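Local coordinates for protein extracellular ligand-binding receptor (Rhodopseudomonas palustris, PDB 3SG0) that binds the aromatic acid benzoylformate and probably serves as the solute-binding component of a transport system for lignin-derived aromatic acids, at residues Asp144-Ala149 against Glu173-Val178; Ile165-Ala170 against Glu194-Ser199; Leu190-Val195 against Leu208-Thr213; Val218-Ala223 against Gly241-Thr246. All coordinates share one frame; numbering follows the deposited sequence. Where two conformers were deposited one is given.

In the fold
All four contacts belong to one lobe of a periplasmic binding protein, built round the parallel sheet 189-196, 161-167, 217-221, 242-244. Contacts 2 and 4 join neighbouring strands at its two edges; contact 1 pairs two helices on one face, and contact 3 sets a helix against the other. Of the four, contact 2 hydrogen-bonds the ligand, through Arg198. Contact 4, its centre about 12 Å from that of contact 2, touches the acid through Ala223, and contact 1 brings the Tyr175 side chain to about 7 Å from it. Contact 3 lies away from the pocket but shares Glu194 and Val195 with contact 2. The Tyr196 hydroxyl of contact 2 is hydrogen-bonded to Ser222 of contact 4.

Contact 1: Asp144-Ala149 against Glu173-Val178; sequences DIMAEA and EGYYKV
Ala147 and Val178 meet where helix 143-156 crosses helix 170-186, two helices laid on the same face of the parallel sheet in a lobe of the periplasmic binding protein fold. The local axes come within 9.1 Å of each other at an angle of 46°, a spacing to which a bare methyl on one side and a branched valine on the other are well suited. Among the apolar contacts, Val178 CG1, anti to its backbone N (chi1 174°), lies 3.6 Å from Ala147 CB, while the CG2 branch rests on Asp144 CB at 3.8 Å. The aromatic share belongs to Tyr175. Its ring meets Ala147 obliquely, CD1 standing 3.7 Å from Ala147 CB, and then runs beside the side chain of Met146 (selenomethionine) in the same direction, which leaves OH 3.5 Å from Met146 CB. Tyrosine suits this partly polar setting because its hydroxyl is hydrogen-bonded to Asp143 OD1, one residue before the segment. An alanine here would probably leave that aspartate oxygen without its hydroxyl partner and open a gap beside Ala147 CB and Met146 CB. The polar link is made through solvent and is tentative, since Glu148 was modelled in two conformers. In one of them, a water donates to Glu148 OE2 and to Val178 O, the water oxygen lying 2.8 Å from each.

Contact 2: Ile165-Ala170 against Glu194-Ser199; sequences IGFSDA and EVYARS. With 173 (benzoyl-formic acid), chain B.
Phe167 and Arg198 lie one upon the other: Arg198 CG stands 3.5 Å from the ring centroid, only 7° off the ring normal, in a CH-pi contact. Farther along the extended arginine chain the guanidinium presents one face to the same ring, with Phe167 CE2 3.2 Å above its plane and the two planes 28° apart. On the Tyr196 ring, Phe167 CD1 sits over one face toward the rim, the two rings being oblique to each other; the Tyr196 hydroxyl is hydrogen-bonded to Ser222. The edge of the guanidinium carries the polar work. Arg198 NE and Arg198 NH2 both donate to one oxygen, each 3.0 Å from Asp169 OD2, in a side-on salt bridge whose oxygen lies in the guanidinium plane. NH2 also donates to the ligand, Arg198 NH2 to O1A of benzoylformic acid at 2.8 Å, and Arg198 NH1 reaches its keto oxygen O2 at 3.2 Å. A flat, multiply donating arginine suits a keto acid, and the phenylalanine and aspartate together fix its rotation. Asp169 is itself anchored, for its OD1 takes the N-cap role at helix 170-186 by bonding Gly172 N. Behind the site the strands run parallel, Gly166 exchanging bonds with Glu194 O and Tyr196 N, and Ser168 N donating to Tyr196 O at 2.9 Å. The whole is a beta-alpha-beta unit whose strand ends deliver loops to the ligand, here the phenylglyoxylate site, where Thr99 and Ala121 also hydrogen-bond the ligand.

Contact 3: Leu190-Val195 against Leu208-Thr213; sequences LTTHEV and LKIIAT
Glu194 leans from its strand over Lys209 and Ile210 of helix 204-212. Its CB packs against Ile165 on the adjacent strand. CG turns to the helix, 4.1 Å from Ile210 CG1, and the two side chains slide past each other in opposite directions. A bend at chi2 (-60°) then carries CD over the lysine chain, which it crosses at about a right angle, and OE2 settles 3.6 Å from Lys209 CD. The charges do not touch: Glu194 OE1 and Lys209 NZ remain 4.6 Å apart, and two waters join them, one donating to each carboxylate oxygen while both accept from NZ. A solvent-bridged pair of this sort fits the surface, where long flexible chains can reach water. Next to it, Thr192 turns its methyl CG2 to Thr213 CG2 at 3.8 Å, and its hydroxyl, which brushes Ile210 CG1, is hydrogen-bonded to Tyr164 O. Thr191 closes the other end. Thr191 OG1 donates to Thr213 OG1 at 2.8 Å, and Thr213 OG1 in turn donates a hydrogen bond to Ile210 O at 2.7 Å, meeting it on a lone pair. Threonine suits position 213: its hydroxyl accepts one bond and gives another while its methyl packs on Thr192. The arrangement is the strand-to-helix packing of an alpha/beta lobe, helix 204-212 lying against edge strand 189-196 after the chain has left it.

Contact 4: Val218-Ala223 against Gly241-Thr246; sequences VFIASA and GAIYQT
Ile220 and Phe219 carry the close-packed part of this contact, on opposite faces of two parallel strands. Between the strands the bonds are regular: Tyr244 N donates to Val218 O at 2.9 Å and nearly straight (170°), Ile220 N to Tyr244 O at 2.8 Å, and Val218 N to Ala242 O. On one face Ile220 CD1 touches Ile243 CG2 at 3.6 Å, and the Gln245 amide meets Ile220 as well, with OE1 3.4 Å from Ile220 CG2. Gln245 NE2 is hydrogen-bonded to Gln231 OE1 and Ala227 O. On the other face, with CG anti to the backbone N (chi1 -167°), the Phe219 side chain crosses those of Tyr244 and Thr246 at about a right angle, CD1 3.7 Å from Tyr244 CB and CZ 3.8 Å from Thr246 CG2. An alanine in place of Phe219 would probably open a gap beside Tyr244 CB and Thr246 CG2. Past Ile220 the pairing relaxes and a water enters between the chains; it accepts from Ser222 N at 2.9 Å and lies 2.7 Å from Ile220 O, close also to Gln245 OE1. Thr246 suits this junction, its methyl facing the ring and its hydroxyl bonded to Tyr171. At the opposite end, Gly241 and Ala242 are partly open to solvent. In the sheet, strand 217-221 bonds to strand 161-167 on its other side; helix 143-156 covers Phe219 and Tyr244, and helix 228-236, which links the two strands, covers Val218, Ile220 and Ile243.

Contact 1: Asp144-Ala149 against Glu173-Val178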
loop_
_atom_site.group_PDB
_atom_site.type_symbol
_atom_site.label_atom_id
_atom_site.label_comp_id
_atom_site.label_asym_id
_atom_site.label_seq_id
_atom_site.Cartn_x
_atom_site.Cartn_y
_atom_site.Cartn_z
ATOM N N ASP A 144 -10.537 2.882 1.872
ATOM C CA ASP A 144 -11.912 2.943 2.353
ATOM C C ASP A 144 -12.435 1.571 2.786
ATOM O O ASP A 144 -13.206 1.473 3.745
ATOM C CB ASP A 144 -12.865 3.676 1.384
ATOM C CG ASP A 144 -12.919 3.071 -0.009
ATOM O OD1 ASP A 144 -12.004 2.343 -0.420
ATOM O OD2 ASP A 144 -13.907 3.359 -0.726
ATOM N N ILE A 145 -11.997 0.514 2.103
ATOM C CA ILE A 145 -12.356 -0.847 2.489
ATOM C C ILE A 145 -11.822 -1.153 3.883
ATOM O O ILE A 145 -12.523 -1.693 4.740
ATOM C CB ILE A 145 -11.777 -1.872 1.490
ATOM C CG1 ILE A 145 -12.363 -1.656 0.092
ATOM C CG2 ILE A 145 -12.019 -3.298 1.968
ATOM C CD1 ILE A 145 -11.625 -2.413 -1.003
HETATM N N MSE A 146 -10.562 -0.801 4.107
HETATM C CA MSE A 146 -9.929 -1.053 5.389
HETATM C C MSE A 146 -10.540 -0.201 6.495
HETATM O O MSE A 146 -10.750 -0.680 7.612
HETATM C CB MSE A 146 -8.422 -0.813 5.294
HETATM C CG MSE A 146 -7.732 -1.734 4.288
HETATM SE SE MSE A 146 -7.868 -3.625 4.795
HETATM C CE MSE A 146 -7.332 -4.488 3.155
ATOM N N ALA A 147 -10.824 1.063 6.188
ATOM C CA ALA A 147 -11.416 1.972 7.164
ATOM C C ALA A 147 -12.798 1.483 7.590
ATOM O O ALA A 147 -13.158 1.555 8.767
ATOM C CB ALA A 147 -11.494 3.373 6.599
ATOM N N GLU A 148 -13.582 0.978 6.645
ATOM C CA GLU A 148 -14.892 0.438 6.991
ATOM C C GLU A 148 -14.749 -0.769 7.909
ATOM O O GLU A 148 -15.481 -0.893 8.896
ATOM C CB GLU A 148 -15.684 0.068 5.735
ATOM C CG GLU A 148 -16.114 1.258 4.890
ATOM C CD GLU A 148 -17.200 2.102 5.540
ATOM O OE1 GLU A 148 -17.710 1.709 6.609
ATOM O OE2 GLU A 148 -17.545 3.162 4.976
ATOM N N ALA A 149 -13.803 -1.648 7.604
ATOM C CA ALA A 149 -13.613 -2.856 8.402
ATOM C C ALA A 149 -13.127 -2.556 9.824
ATOM O O ALA A 149 -13.612 -3.137 10.798
ATOM C CB ALA A 149 -12.657 -3.811 7.700
ATOM N N GLU A 173 -6.120 11.543 5.426
ATOM C CA GLU A 173 -7.471 12.080 5.299
ATOM C C GLU A 173 -8.468 11.076 4.720
ATOM O O GLU A 173 -9.664 11.167 4.989
ATOM C CB GLU A 173 -7.469 13.388 4.503
ATOM C CG GLU A 173 -6.851 14.546 5.278
ATOM C CD GLU A 173 -7.630 14.870 6.545
ATOM O OE1 GLU A 173 -8.760 15.389 6.436
ATOM O OE2 GLU A 173 -7.126 14.596 7.650
ATOM N N GLY A 174 -7.987 10.112 3.946
ATOM C CA GLY A 174 -8.861 9.058 3.466
ATOM C C GLY A 174 -9.415 8.217 4.605
ATOM O O GLY A 174 -10.564 7.766 4.547
ATOM N N TYR A 175 -8.613 7.997 5.646
ATOM C CA TYR A 175 -9.095 7.320 6.844
ATOM C C TYR A 175 -10.058 8.198 7.623
ATOM O O TYR A 175 -11.153 7.761 7.991
ATOM C CB TYR A 175 -7.931 6.823 7.733
ATOM C CG TYR A 175 -7.421 5.518 7.209
ATOM C CD1 TYR A 175 -8.029 4.322 7.566
ATOM C CD2 TYR A 175 -6.387 5.478 6.287
ATOM C CE1 TYR A 175 -7.606 3.115 7.029
ATOM C CE2 TYR A 175 -5.952 4.275 5.753
ATOM C CZ TYR A 175 -6.568 3.099 6.127
ATOM O OH TYR A 175 -6.170 1.903 5.570
ATOM N N TYR A 176 -9.667 9.438 7.875
ATOM C CA TYR A 176 -10.522 10.308 8.660
ATOM C C TYR A 176 -11.904 10.451 8.029
ATOM O O TYR A 176 -12.933 10.350 8.712
ATOM C CB TYR A 176 -9.909 11.692 8.843
ATOM C CG TYR A 176 -10.802 12.557 9.690
ATOM C CD1 TYR A 176 -10.804 12.427 11.069
ATOM C CD2 TYR A 176 -11.696 13.451 9.113
ATOM C CE1 TYR A 176 -11.640 13.193 11.860
ATOM C CE2 TYR A 176 -12.536 14.225 9.898
ATOM C CZ TYR A 176 -12.501 14.083 11.266
ATOM O OH TYR A 176 -13.335 14.850 12.052
ATOM N N LYS A 177 -11.948 10.699 6.728
ATOM C CA LYS A 177 -13.238 10.974 6.108
ATOM C C LYS A 177 -14.182 9.777 6.181
ATOM O O LYS A 177 -15.385 9.942 6.429
ATOM C CB LYS A 177 -13.075 11.498 4.679
ATOM C CG LYS A 177 -12.845 10.460 3.603
ATOM C CD LYS A 177 -12.961 11.122 2.233
ATOM C CE LYS A 177 -12.602 10.174 1.102
ATOM N NZ LYS A 177 -12.503 10.892 -0.206
ATOM N N VAL A 178 -13.656 8.575 5.982
ATOM C CA VAL A 178 -14.499 7.384 6.032
ATOM C C VAL A 178 -14.942 7.063 7.456
ATOM O O VAL A 178 -16.117 6.753 7.692
ATOM C CB VAL A 178 -13.805 6.177 5.369
ATOM C CG1 VAL A 178 -14.622 4.904 5.562
ATOM C CG2 VAL A 178 -13.598 6.464 3.897
HETATM O O HOH W 1 -17.989 5.785 5.794
#

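Contact 2: Ile165-Ala170 against Glu194-Ser199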
loop_
_atom_site.group_PDB
_atom_site.type_symbol
_atom_site.label_atom_id
_atom_site.label_comp_id
_atom_site.label_asym_id
_atom_site.label_seq_id
_atom_site.Cartn_x
_atom_site.Cartn_y
_atom_site.Cartn_z
ATOM N N ILE A 165 -5.578 10.832 15.272
ATOM C CA ILE A 165 -4.460 11.584 14.708
ATOM C C ILE A 165 -4.033 10.881 13.429
ATOM O O ILE A 165 -4.004 9.652 13.368
ATOM C CB ILE A 165 -3.267 11.710 15.689
ATOM C CG1 ILE A 165 -2.143 12.538 15.062
ATOM C CG2 ILE A 165 -2.767 10.344 16.158
ATOM C CD1 ILE A 165 -1.016 12.875 16.030
ATOM N N GLY A 166 -3.717 11.648 12.397
ATOM C CA GLY A 166 -3.284 11.039 11.152
ATOM C C GLY A 166 -2.429 11.998 10.352
ATOM O O GLY A 166 -2.309 13.179 10.695
ATOM N N PHE A 167 -1.831 11.499 9.281
ATOM C CA PHE A 167 -1.025 12.357 8.432
ATOM C C PHE A 167 -1.894 13.446 7.808
ATOM O O PHE A 167 -3.043 13.206 7.409
ATOM C CB PHE A 167 -0.409 11.568 7.281
ATOM C CG PHE A 167 0.743 10.662 7.661
ATOM C CD1 PHE A 167 1.584 10.922 8.741
ATOM C CD2 PHE A 167 1.005 9.556 6.869
ATOM C CE1 PHE A 167 2.656 10.070 9.020
ATOM C CE2 PHE A 167 2.061 8.716 7.134
ATOM C CZ PHE A 167 2.897 8.968 8.201
ATOM N N SER A 168 -1.310 14.630 7.665
ATOM C CA SER A 168 -1.947 15.743 6.967
ATOM C C SER A 168 -1.750 15.602 5.454
ATOM O O SER A 168 -1.161 16.473 4.803
ATOM C CB SER A 168 -1.380 17.071 7.466
ATOM O OG SER A 168 0.033 17.009 7.514
ATOM N N ASP A 169 -2.222 14.492 4.900
ATOM C CA ASP A 169 -2.156 14.269 3.463
ATOM C C ASP A 169 -3.310 13.372 3.046
ATOM O O ASP A 169 -4.148 13.002 3.877
ATOM C CB ASP A 169 -0.792 13.700 3.034
ATOM C CG ASP A 169 -0.506 12.310 3.589
ATOM O OD1 ASP A 169 -1.446 11.545 3.886
ATOM O OD2 ASP A 169 0.694 11.976 3.707
ATOM N N ALA A 170 -3.367 13.025 1.766
ATOM C CA ALA A 170 -4.519 12.294 1.253
ATOM C C ALA A 170 -4.627 10.877 1.821
ATOM O O ALA A 170 -5.717 10.314 1.878
ATOM C CB ALA A 170 -4.505 12.262 -0.265
ATOM N N GLU A 194 -6.807 15.455 14.768
ATOM C CA GLU A 194 -5.433 15.944 14.831
ATOM C C GLU A 194 -4.653 15.396 13.655
ATOM O O GLU A 194 -4.913 14.277 13.185
ATOM C CB GLU A 194 -4.767 15.535 16.143
ATOM C CG GLU A 194 -5.388 16.185 17.372
ATOM C CD GLU A 194 -5.324 17.698 17.327
ATOM O OE1 GLU A 194 -4.226 18.249 17.126
ATOM O OE2 GLU A 194 -6.380 18.345 17.490
ATOM N N VAL A 195 -3.685 16.176 13.190
ATOM C CA VAL A 195 -2.851 15.758 12.077
ATOM C C VAL A 195 -1.379 16.065 12.347
ATOM O O VAL A 195 -1.048 16.895 13.199
ATOM C CB VAL A 195 -3.293 16.419 10.742
ATOM C CG1 VAL A 195 -4.722 16.013 10.382
ATOM C CG2 VAL A 195 -3.144 17.932 10.797
ATOM N N TYR A 196 -0.505 15.385 11.616
ATOM C CA TYR A 196 0.917 15.672 11.649
ATOM C C TYR A 196 1.527 15.355 10.306
ATOM O O TYR A 196 0.950 14.601 9.514
ATOM C CB TYR A 196 1.633 14.931 12.781
ATOM C CG TYR A 196 1.872 13.437 12.641
ATOM C CD1 TYR A 196 3.171 12.930 12.609
ATOM C CD2 TYR A 196 0.816 12.533 12.646
ATOM C CE1 TYR A 196 3.415 11.566 12.543
ATOM C CE2 TYR A 196 1.049 11.165 12.578
ATOM C CZ TYR A 196 2.349 10.691 12.533
ATOM O OH TYR A 196 2.568 9.324 12.485
ATOM N N ALA A 197 2.687 15.951 10.043
ATOM C CA ALA A 197 3.418 15.694 8.815
ATOM C C ALA A 197 4.388 14.540 9.028
ATOM O O ALA A 197 4.873 14.318 10.134
ATOM C CB ALA A 197 4.142 16.938 8.355
ATOM N N ARG A 198 4.659 13.790 7.964
ATOM C CA ARG A 198 5.368 12.517 8.110
ATOM C C ARG A 198 6.720 12.624 8.813
ATOM O O ARG A 198 7.096 11.719 9.564
ATOM C CB ARG A 198 5.518 11.797 6.761
ATOM C CG ARG A 198 4.203 11.540 6.046
ATOM C CD ARG A 198 4.298 10.375 5.044
ATOM N NE ARG A 198 3.036 10.231 4.326
ATOM C CZ ARG A 198 2.545 9.101 3.826
ATOM N NH1 ARG A 198 3.204 7.950 3.930
ATOM N NH2 ARG A 198 1.368 9.135 3.219
ATOM N N SER A 199 7.452 13.714 8.582
ATOM C CA SER A 199 8.780 13.846 9.181
ATOM C C SER A 199 8.816 14.590 10.513
ATOM O O SER A 199 9.894 14.819 11.056
ATOM C CB SER A 199 9.769 14.498 8.210
ATOM O OG SER A 199 10.014 13.650 7.105
HETATM O O1B 173 B . -0.372 5.354 0.505
HETATM C C1 173 B . 0.396 5.783 1.325
HETATM O O1A 173 B . 0.733 7.127 1.425
HETATM C C2 173 B . 0.863 4.909 2.459
HETATM O O2 173 B . 1.400 5.390 3.412
HETATM C C1G 173 B . 0.682 3.432 2.302
HETATM C C2D 173 B . 1.052 2.775 0.977
HETATM C C2E 173 B . 0.852 1.285 0.791
HETATM C C3 173 B . 0.262 0.465 1.938
HETATM C C1E 173 B . -0.107 1.158 3.263
HETATM C C1D 173 B . 0.104 2.644 3.463
#

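Contact 3: Leu190-Val195 against Leu208-Thr213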
loop_
_atom_site.group_PDB
_atom_site.type_symbol
_atom_site.label_atom_id
_atom_site.label_comp_id
_atom_site.label_asym_id
_atom_site.label_seq_id
_atom_site.Cartn_x
_atom_site.Cartn_y
_atom_site.Cartn_z
ATOM N N LEU A 190 -15.901 10.473 16.916
ATOM C CA LEU A 190 -14.503 10.869 16.807
ATOM C C LEU A 190 -14.314 12.154 17.596
ATOM O O LEU A 190 -14.934 13.171 17.282
ATOM C CB LEU A 190 -14.120 11.111 15.349
ATOM C CG LEU A 190 -13.987 9.889 14.443
ATOM C CD1 LEU A 190 -13.504 10.310 13.065
ATOM C CD2 LEU A 190 -13.032 8.877 15.050
ATOM N N THR A 191 -13.462 12.112 18.615
ATOM C CA THR A 191 -13.321 13.240 19.534
ATOM C C THR A 191 -12.360 14.320 19.042
ATOM O O THR A 191 -12.379 15.447 19.553
ATOM C CB THR A 191 -12.833 12.790 20.920
ATOM O OG1 THR A 191 -11.479 12.330 20.824
ATOM C CG2 THR A 191 -13.713 11.688 21.468
ATOM N N THR A 192 -11.507 13.977 18.080
ATOM C CA THR A 192 -10.542 14.933 17.539
ATOM C C THR A 192 -10.326 14.694 16.062
ATOM O O THR A 192 -10.728 13.665 15.517
ATOM C CB THR A 192 -9.147 14.841 18.210
ATOM O OG1 THR A 192 -8.564 13.554 17.960
ATOM C CG2 THR A 192 -9.218 15.100 19.703
ATOM N N HIS A 193 -9.660 15.655 15.430
ATOM C CA HIS A 193 -9.137 15.499 14.085
ATOM C C HIS A 193 -7.736 16.106 14.074
ATOM O O HIS A 193 -7.504 17.155 13.471
ATOM C CB HIS A 193 -10.043 16.198 13.067
ATOM C CG HIS A 193 -9.605 16.026 11.643
ATOM N ND1 HIS A 193 -10.225 16.669 10.594
ATOM C CD2 HIS A 193 -8.618 15.278 11.092
ATOM C CE1 HIS A 193 -9.636 16.332 9.460
ATOM N NE2 HIS A 193 -8.653 15.495 9.737
ATOM N N GLU A 194 -6.807 15.455 14.768
ATOM C CA GLU A 194 -5.433 15.944 14.831
ATOM C C GLU A 194 -4.653 15.396 13.655
ATOM O O GLU A 194 -4.913 14.277 13.185
ATOM C CB GLU A 194 -4.767 15.535 16.143
ATOM C CG GLU A 194 -5.388 16.185 17.372
ATOM C CD GLU A 194 -5.324 17.698 17.327
ATOM O OE1 GLU A 194 -4.226 18.249 17.126
ATOM O OE2 GLU A 194 -6.380 18.345 17.490
ATOM N N VAL A 195 -3.685 16.176 13.190
ATOM C CA VAL A 195 -2.851 15.758 12.077
ATOM C C VAL A 195 -1.379 16.065 12.347
ATOM O O VAL A 195 -1.048 16.895 13.199
ATOM C CB VAL A 195 -3.293 16.419 10.742
ATOM C CG1 VAL A 195 -4.722 16.013 10.382
ATOM C CG2 VAL A 195 -3.144 17.932 10.797
ATOM N N LEU A 208 -1.633 15.574 23.551
ATOM C CA LEU A 208 -2.245 16.173 24.736
ATOM C C LEU A 208 -3.720 16.501 24.494
ATOM O O LEU A 208 -4.567 16.263 25.358
ATOM C CB LEU A 208 -1.471 17.411 25.192
ATOM C CG LEU A 208 -0.107 17.118 25.819
ATOM C CD1 LEU A 208 0.668 18.409 26.061
ATOM C CD2 LEU A 208 -0.261 16.330 27.111
ATOM N N LYS A 209 -4.035 17.041 23.320
ATOM C CA LYS A 209 -5.423 17.350 22.982
ATOM C C LYS A 209 -6.285 16.089 22.957
ATOM O O LYS A 209 -7.406 16.077 23.474
ATOM C CB LYS A 209 -5.514 18.087 21.646
ATOM C CG LYS A 209 -5.049 19.527 21.716
ATOM C CD LYS A 209 -5.161 20.221 20.369
ATOM C CE LYS A 209 -4.680 21.663 20.461
ATOM N NZ LYS A 209 -4.792 22.380 19.161
ATOM N N ILE A 210 -5.765 15.029 22.352
ATOM C CA ILE A 210 -6.485 13.767 22.317
ATOM C C ILE A 210 -6.738 13.247 23.725
ATOM O O ILE A 210 -7.863 12.885 24.071
ATOM C CB ILE A 210 -5.723 12.725 21.484
ATOM C CG1 ILE A 210 -5.752 13.131 20.009
ATOM C CG2 ILE A 210 -6.329 11.341 21.669
ATOM C CD1 ILE A 210 -4.789 12.366 19.124
ATOM N N ILE A 211 -5.693 13.213 24.538
ATOM C CA ILE A 211 -5.824 12.714 25.898
ATOM C C ILE A 211 -6.845 13.520 26.705
ATOM O O ILE A 211 -7.613 12.951 27.481
ATOM C CB ILE A 211 -4.453 12.653 26.592
ATOM C CG1 ILE A 211 -3.656 11.474 26.024
ATOM C CG2 ILE A 211 -4.613 12.525 28.106
ATOM C CD1 ILE A 211 -2.203 11.426 26.448
ATOM N N ALA A 212 -6.888 14.830 26.485
ATOM C CA ALA A 212 -7.825 15.690 27.211
ATOM C C ALA A 212 -9.293 15.378 26.902
ATOM O O ALA A 212 -10.177 15.700 27.705
ATOM C CB ALA A 212 -7.518 17.163 26.947
ATOM N N THR A 213 -9.562 14.755 25.753
ATOM C CA THR A 213 -10.932 14.359 25.419
ATOM C C THR A 213 -11.355 13.065 26.117
ATOM O O THR A 213 -12.505 12.645 26.005
ATOM C CB THR A 213 -11.176 14.209 23.889
ATOM O OG1 THR A 213 -10.467 13.070 23.375
ATOM C CG2 THR A 213 -10.764 15.465 23.141
HETATM O O HOH W 2 -3.034 20.679 17.683
HETATM O O HOH W 3 -6.537 21.002 16.881
#

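Contact 4: Val218-Ala223 against Gly241-Thr246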
loop_
_atom_site.group_PDB
_atom_site.type_symbol
_atom_site.label_atom_id
_atom_site.label_comp_id
_atom_site.label_asym_id
_atom_site.label_seq_id
_atom_site.Cartn_x
_atom_site.Cartn_y
_atom_site.Cartn_z
ATOM N N VAL A 218 -7.927 5.272 20.605
ATOM C CA VAL A 218 -7.399 6.247 19.664
ATOM C C VAL A 218 -7.059 5.559 18.349
ATOM O O VAL A 218 -6.466 4.475 18.339
ATOM C CB VAL A 218 -6.154 6.967 20.218
ATOM C CG1 VAL A 218 -5.599 7.942 19.185
ATOM C CG2 VAL A 218 -6.499 7.708 21.496
ATOM N N PHE A 219 -7.459 6.196 17.250
ATOM C CA PHE A 219 -7.105 5.761 15.911
ATOM C C PHE A 219 -5.960 6.603 15.370
ATOM O O PHE A 219 -5.994 7.838 15.443
ATOM C CB PHE A 219 -8.300 5.898 14.971
ATOM C CG PHE A 219 -8.098 5.181 13.678
ATOM C CD1 PHE A 219 -8.474 3.856 13.561
ATOM C CD2 PHE A 219 -7.463 5.792 12.600
ATOM C CE1 PHE A 219 -8.260 3.157 12.393
ATOM C CE2 PHE A 219 -7.245 5.088 11.420
ATOM C CZ PHE A 219 -7.649 3.771 11.325
ATOM N N ILE A 220 -4.956 5.931 14.812
ATOM C CA ILE A 220 -3.818 6.591 14.185
ATOM C C ILE A 220 -3.783 6.203 12.705
ATOM O O ILE A 220 -3.760 5.010 12.384
ATOM C CB ILE A 220 -2.496 6.155 14.858
ATOM C CG1 ILE A 220 -2.524 6.508 16.351
ATOM C CG2 ILE A 220 -1.295 6.786 14.142
ATOM C CD1 ILE A 220 -1.372 5.921 17.142
ATOM N N ALA A 221 -3.780 7.200 11.817
ATOM C CA ALA A 221 -3.686 6.957 10.380
ATOM C C ALA A 221 -2.314 7.405 9.885
ATOM O O ALA A 221 -2.087 8.585 9.597
ATOM C CB ALA A 221 -4.795 7.675 9.626
ATOM N N SER A 222 -1.400 6.451 9.790
ATOM C CA SER A 222 0.001 6.725 9.514
ATOM C C SER A 222 0.614 5.545 8.763
ATOM O O SER A 222 -0.070 4.560 8.470
ATOM C CB SER A 222 0.718 6.980 10.843
ATOM O OG SER A 222 2.073 7.335 10.654
ATOM N N ALA A 223 1.895 5.639 8.435
ATOM C CA ALA A 223 2.552 4.576 7.684
ATOM C C ALA A 223 4.051 4.637 7.896
ATOM O O ALA A 223 4.622 5.724 8.086
ATOM C CB ALA A 223 2.239 4.678 6.211
ATOM N N GLY A 241 -5.840 3.017 26.919
ATOM C CA GLY A 241 -6.870 2.399 26.103
ATOM C C GLY A 241 -6.361 1.767 24.818
ATOM O O GLY A 241 -5.167 1.784 24.522
ATOM N N ALA A 242 -7.279 1.201 24.051
ATOM C CA ALA A 242 -6.926 0.556 22.793
ATOM C C ALA A 242 -6.421 1.568 21.774
ATOM O O ALA A 242 -6.955 2.674 21.663
ATOM C CB ALA A 242 -8.121 -0.189 22.235
ATOM N N ILE A 243 -5.390 1.178 21.028
ATOM C CA ILE A 243 -4.901 1.990 19.924
ATOM C C ILE A 243 -5.004 1.186 18.633
ATOM O O ILE A 243 -4.619 0.012 18.571
ATOM C CB ILE A 243 -3.461 2.465 20.175
ATOM C CG1 ILE A 243 -3.417 3.403 21.387
ATOM C CG2 ILE A 243 -2.915 3.170 18.941
ATOM C CD1 ILE A 243 -2.011 3.809 21.795
ATOM N N TYR A 244 -5.569 1.825 17.619
ATOM C CA TYR A 244 -5.756 1.220 16.310
ATOM C C TYR A 244 -4.877 1.938 15.303
ATOM O O TYR A 244 -4.697 3.156 15.386
ATOM C CB TYR A 244 -7.227 1.313 15.915
ATOM C CG TYR A 244 -8.068 0.551 16.895
ATOM C CD1 TYR A 244 -8.143 -0.828 16.829
ATOM C CD2 TYR A 244 -8.728 1.195 17.932
ATOM C CE1 TYR A 244 -8.880 -1.549 17.742
ATOM C CE2 TYR A 244 -9.474 0.479 18.853
ATOM C CZ TYR A 244 -9.537 -0.887 18.754
ATOM O OH TYR A 244 -10.271 -1.604 19.669
ATOM N N GLN A 245 -4.300 1.178 14.377
ATOM C CA GLN A 245 -3.475 1.746 13.324
ATOM C C GLN A 245 -4.047 1.292 11.983
ATOM O O GLN A 245 -5.218 0.906 11.904
ATOM C CB GLN A 245 -2.004 1.352 13.509
ATOM C CG GLN A 245 -1.348 1.974 14.748
ATOM C CD GLN A 245 -0.340 3.076 14.424
ATOM O OE1 GLN A 245 -0.328 3.641 13.331
ATOM N NE2 GLN A 245 0.524 3.378 15.385
ATOM N N THR A 246 -3.225 1.369 10.942
ATOM C CA THR A 246 -3.606 1.017 9.577
ATOM C C THR A 246 -2.560 0.085 8.988
ATOM O O THR A 246 -1.493 -0.124 9.571
ATOM C CB THR A 246 -3.665 2.245 8.658
ATOM O OG1 THR A 246 -2.337 2.754 8.459
ATOM C CG2 THR A 246 -4.574 3.326 9.223
HETATM O O HOH W 4 -1.730 3.861 11.030
#